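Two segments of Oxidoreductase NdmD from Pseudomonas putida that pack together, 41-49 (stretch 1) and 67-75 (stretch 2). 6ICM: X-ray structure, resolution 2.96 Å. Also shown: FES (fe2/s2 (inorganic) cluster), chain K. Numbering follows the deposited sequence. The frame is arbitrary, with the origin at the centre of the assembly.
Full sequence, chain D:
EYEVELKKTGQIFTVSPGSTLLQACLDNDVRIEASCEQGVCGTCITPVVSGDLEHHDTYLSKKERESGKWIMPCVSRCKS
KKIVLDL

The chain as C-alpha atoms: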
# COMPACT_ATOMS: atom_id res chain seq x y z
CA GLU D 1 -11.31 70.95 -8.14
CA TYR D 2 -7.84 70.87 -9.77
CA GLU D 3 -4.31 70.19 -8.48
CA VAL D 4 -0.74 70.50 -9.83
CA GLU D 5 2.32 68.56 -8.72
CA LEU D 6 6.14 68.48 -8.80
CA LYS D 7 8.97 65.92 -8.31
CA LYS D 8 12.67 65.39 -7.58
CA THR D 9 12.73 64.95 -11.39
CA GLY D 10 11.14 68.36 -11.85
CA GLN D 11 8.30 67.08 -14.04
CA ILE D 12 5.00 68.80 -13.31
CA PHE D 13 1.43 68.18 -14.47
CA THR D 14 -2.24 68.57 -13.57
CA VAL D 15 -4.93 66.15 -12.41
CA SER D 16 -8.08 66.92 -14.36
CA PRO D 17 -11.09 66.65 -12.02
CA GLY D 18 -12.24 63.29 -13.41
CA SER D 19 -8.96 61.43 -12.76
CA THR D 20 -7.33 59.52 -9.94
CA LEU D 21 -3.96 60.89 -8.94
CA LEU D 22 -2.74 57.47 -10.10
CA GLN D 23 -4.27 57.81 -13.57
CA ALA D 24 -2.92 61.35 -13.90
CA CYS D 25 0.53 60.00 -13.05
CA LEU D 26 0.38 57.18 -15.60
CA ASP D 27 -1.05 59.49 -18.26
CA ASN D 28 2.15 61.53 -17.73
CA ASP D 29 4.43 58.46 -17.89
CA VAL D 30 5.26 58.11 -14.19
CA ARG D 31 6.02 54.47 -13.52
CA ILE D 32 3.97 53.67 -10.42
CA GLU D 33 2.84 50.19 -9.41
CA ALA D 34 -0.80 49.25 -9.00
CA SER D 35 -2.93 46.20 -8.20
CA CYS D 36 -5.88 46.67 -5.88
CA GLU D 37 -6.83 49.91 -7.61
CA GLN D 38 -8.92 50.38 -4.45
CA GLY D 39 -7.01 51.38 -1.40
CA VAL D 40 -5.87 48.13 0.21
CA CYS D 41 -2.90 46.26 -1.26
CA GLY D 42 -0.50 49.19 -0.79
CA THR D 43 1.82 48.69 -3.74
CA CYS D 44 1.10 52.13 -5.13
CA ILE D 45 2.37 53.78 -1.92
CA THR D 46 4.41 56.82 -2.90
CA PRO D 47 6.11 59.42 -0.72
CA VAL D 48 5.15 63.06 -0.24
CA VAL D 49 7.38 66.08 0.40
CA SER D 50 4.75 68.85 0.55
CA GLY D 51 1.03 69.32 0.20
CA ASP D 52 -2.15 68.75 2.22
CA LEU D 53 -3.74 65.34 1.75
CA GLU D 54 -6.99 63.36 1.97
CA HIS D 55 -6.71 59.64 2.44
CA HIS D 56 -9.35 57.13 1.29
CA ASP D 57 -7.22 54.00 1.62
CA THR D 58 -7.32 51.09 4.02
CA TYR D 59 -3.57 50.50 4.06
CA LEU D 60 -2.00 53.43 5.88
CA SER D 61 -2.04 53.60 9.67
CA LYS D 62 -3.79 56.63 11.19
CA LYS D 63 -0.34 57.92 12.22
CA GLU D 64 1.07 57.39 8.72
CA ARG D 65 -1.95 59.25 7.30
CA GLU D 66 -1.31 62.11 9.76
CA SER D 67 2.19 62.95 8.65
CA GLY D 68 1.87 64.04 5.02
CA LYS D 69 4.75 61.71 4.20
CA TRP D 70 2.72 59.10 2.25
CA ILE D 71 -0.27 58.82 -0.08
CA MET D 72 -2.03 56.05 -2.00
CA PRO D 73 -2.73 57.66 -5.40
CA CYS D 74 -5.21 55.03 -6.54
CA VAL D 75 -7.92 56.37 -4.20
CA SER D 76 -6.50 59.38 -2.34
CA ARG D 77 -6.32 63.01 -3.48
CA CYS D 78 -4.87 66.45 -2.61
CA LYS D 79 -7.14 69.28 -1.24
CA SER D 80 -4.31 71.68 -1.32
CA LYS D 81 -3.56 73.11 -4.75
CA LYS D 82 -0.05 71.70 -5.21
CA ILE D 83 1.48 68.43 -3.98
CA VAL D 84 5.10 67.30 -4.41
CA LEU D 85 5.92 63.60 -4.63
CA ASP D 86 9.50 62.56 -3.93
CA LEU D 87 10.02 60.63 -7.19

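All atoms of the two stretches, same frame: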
# COMPACT_ATOMS: atom_id res chain seq x y z
N CYS D 41 -4.10 47.10 -1.15
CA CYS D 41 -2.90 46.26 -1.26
C CYS D 41 -1.66 47.04 -0.84
O CYS D 41 -0.77 46.48 -0.18
CB CYS D 41 -2.76 45.69 -2.68
SG CYS D 41 -2.05 46.79 -3.94
N GLY D 42 -1.59 48.32 -1.20
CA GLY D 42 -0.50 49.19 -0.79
C GLY D 42 0.68 49.26 -1.74
O GLY D 42 1.70 49.88 -1.38
N THR D 43 0.61 48.65 -2.93
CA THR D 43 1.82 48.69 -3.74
C THR D 43 2.03 50.06 -4.34
O THR D 43 3.17 50.49 -4.52
CB THR D 43 1.83 47.60 -4.83
OG1 THR D 43 0.57 47.56 -5.52
CG2 THR D 43 2.13 46.23 -4.22
N CYS D 44 0.95 50.78 -4.62
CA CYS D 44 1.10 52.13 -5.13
C CYS D 44 1.54 53.12 -4.07
O CYS D 44 1.41 54.31 -4.35
CB CYS D 44 -0.21 52.61 -5.74
SG CYS D 44 -1.43 53.13 -4.52
N ILE D 45 2.03 52.76 -2.88
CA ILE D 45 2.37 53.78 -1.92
C ILE D 45 3.52 54.60 -2.48
O ILE D 45 4.45 54.05 -3.08
CB ILE D 45 2.71 53.17 -0.55
CG1 ILE D 45 2.70 54.26 0.51
CG2 ILE D 45 4.07 52.54 -0.55
CD1 ILE D 45 3.13 53.77 1.86
N THR D 46 3.39 55.91 -2.40
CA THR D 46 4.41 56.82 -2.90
C THR D 46 4.61 57.89 -1.84
O THR D 46 3.74 58.13 -1.00
CB THR D 46 4.03 57.45 -4.25
OG1 THR D 46 3.28 58.64 -4.04
CG2 THR D 46 3.18 56.53 -5.05
N PRO D 47 5.78 58.52 -1.82
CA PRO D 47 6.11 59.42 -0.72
C PRO D 47 5.86 60.87 -1.06
O PRO D 47 5.94 61.26 -2.23
CB PRO D 47 7.59 59.13 -0.49
CG PRO D 47 8.08 58.85 -1.84
CD PRO D 47 6.98 58.17 -2.60
N VAL D 48 5.55 61.67 -0.05
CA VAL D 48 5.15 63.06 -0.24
C VAL D 48 6.18 63.95 0.46
O VAL D 48 6.62 63.64 1.58
CB VAL D 48 3.74 63.29 0.32
CG1 VAL D 48 3.38 64.76 0.28
CG2 VAL D 48 2.75 62.42 -0.44
N VAL D 49 6.57 65.03 -0.22
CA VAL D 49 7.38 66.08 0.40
C VAL D 49 6.50 67.19 0.98
O VAL D 49 6.62 67.54 2.15
CB VAL D 49 8.40 66.65 -0.60
CG1 VAL D 49 9.39 67.50 0.14
CG2 VAL D 49 9.10 65.53 -1.32
N SER D 67 0.77 62.65 8.67
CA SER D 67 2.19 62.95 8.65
C SER D 67 2.60 63.52 7.31
O SER D 67 3.76 63.89 7.11
CB SER D 67 3.03 61.71 8.95
OG SER D 67 3.05 60.82 7.84
N GLY D 68 1.65 63.56 6.38
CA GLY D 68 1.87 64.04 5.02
C GLY D 68 3.09 63.46 4.36
O GLY D 68 3.65 64.08 3.45
N LYS D 69 3.56 62.30 4.80
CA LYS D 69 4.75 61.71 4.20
C LYS D 69 4.41 60.58 3.23
O LYS D 69 5.32 60.10 2.53
CB LYS D 69 5.70 61.24 5.31
CG LYS D 69 7.15 61.04 4.85
CD LYS D 69 7.97 60.18 5.84
CE LYS D 69 9.24 59.59 5.18
NZ LYS D 69 10.06 58.76 6.13
N TRP D 70 3.14 60.17 3.14
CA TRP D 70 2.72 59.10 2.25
C TRP D 70 1.33 59.38 1.69
O TRP D 70 0.55 60.13 2.27
CB TRP D 70 2.65 57.75 2.96
CG TRP D 70 3.85 57.40 3.70
CD1 TRP D 70 4.04 57.47 5.05
CD2 TRP D 70 5.07 56.91 3.15
NE1 TRP D 70 5.30 57.04 5.38
CE2 TRP D 70 5.96 56.69 4.23
CE3 TRP D 70 5.50 56.63 1.86
CZ2 TRP D 70 7.24 56.21 4.05
CZ3 TRP D 70 6.78 56.14 1.68
CH2 TRP D 70 7.64 55.93 2.77
N ILE D 71 1.04 58.72 0.56
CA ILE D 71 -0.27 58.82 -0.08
C ILE D 71 -0.43 57.61 -0.98
O ILE D 71 0.54 57.11 -1.56
CB ILE D 71 -0.43 60.14 -0.88
CG1 ILE D 71 -1.89 60.30 -1.33
CG2 ILE D 71 0.48 60.17 -2.12
CD1 ILE D 71 -2.19 61.57 -2.03
N MET D 72 -1.67 57.13 -1.09
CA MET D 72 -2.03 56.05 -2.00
C MET D 72 -2.76 56.67 -3.18
O MET D 72 -3.96 57.00 -3.06
CB MET D 72 -2.90 55.02 -1.28
CG MET D 72 -2.46 54.71 0.15
SD MET D 72 -0.80 53.98 0.29
CE MET D 72 -0.99 52.66 -0.91
N PRO D 73 -2.10 56.88 -4.32
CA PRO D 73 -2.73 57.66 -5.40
C PRO D 73 -3.92 56.99 -6.05
O PRO D 73 -4.68 57.68 -6.74
CB PRO D 73 -1.59 57.84 -6.41
CG PRO D 73 -0.54 56.86 -6.01
CD PRO D 73 -0.66 56.70 -4.54
N CYS D 74 -4.10 55.69 -5.88
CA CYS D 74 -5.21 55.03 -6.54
C CYS D 74 -6.56 55.52 -6.04
O CYS D 74 -7.55 55.41 -6.78
CB CYS D 74 -5.11 53.52 -6.36
SG CYS D 74 -5.23 52.99 -4.63
N VAL D 75 -6.63 56.04 -4.80
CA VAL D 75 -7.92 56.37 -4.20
C VAL D 75 -7.85 57.69 -3.44
O VAL D 75 -8.89 58.28 -3.14
CB VAL D 75 -8.43 55.24 -3.27
CG1 VAL D 75 -8.54 53.92 -4.01
CG2 VAL D 75 -7.56 55.10 -2.02
FE1 FES K . -3.15 48.81 -4.18
FE2 FES K . -3.32 51.83 -4.43
S1 FES K . -2.88 50.21 -5.84
S2 FES K . -3.60 50.41 -2.77

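The two stretches are joined by a short antiparallel strand pairing at one end and by a shared iron-sulfur cluster at the other. Three backbone hydrogen bonds make the pairing. Thr46 N donates to Ile71 O (3.2 Å), Ile71 N returns one to Thr46 O (3.2 Å), and Val48 N donates to Lys69 O (3.0 Å). Between them lies the non-hydrogen-bonded pair Pro47 and Trp70. Pro47 has no N-H to give, and this position asks for none toward stretch 2. Pro47 CA also makes a CA-H...O contact with Lys69 O (3.4 Å).

The side chains of Pro47 and Trp70 share one face of the sheet. Pro47 CB lies 3.8 Å from Trp70 CZ3, and Ile45 CD1 lies 3.7 Å from Trp70 CE3. Thr46 and Ile71 point to the other face and are buried. Val48 CG2 packs 3.6 Å from Ile71 CG2.

Nearer the cluster, Cys44 SG (2.3 Å) and Cys74 SG (2.2 Å) both bind FE2, so one iron ties the stretches together. Cys41 SG binds FE1 at 2.3 Å. Met72 curls its end inward: its SD meets Ile45 CG1 (3.5 Å), and its CE reaches Gly42 CA (3.5 Å). Gly42 has a positive phi, at which a CB would jam against the preceding carbonyl.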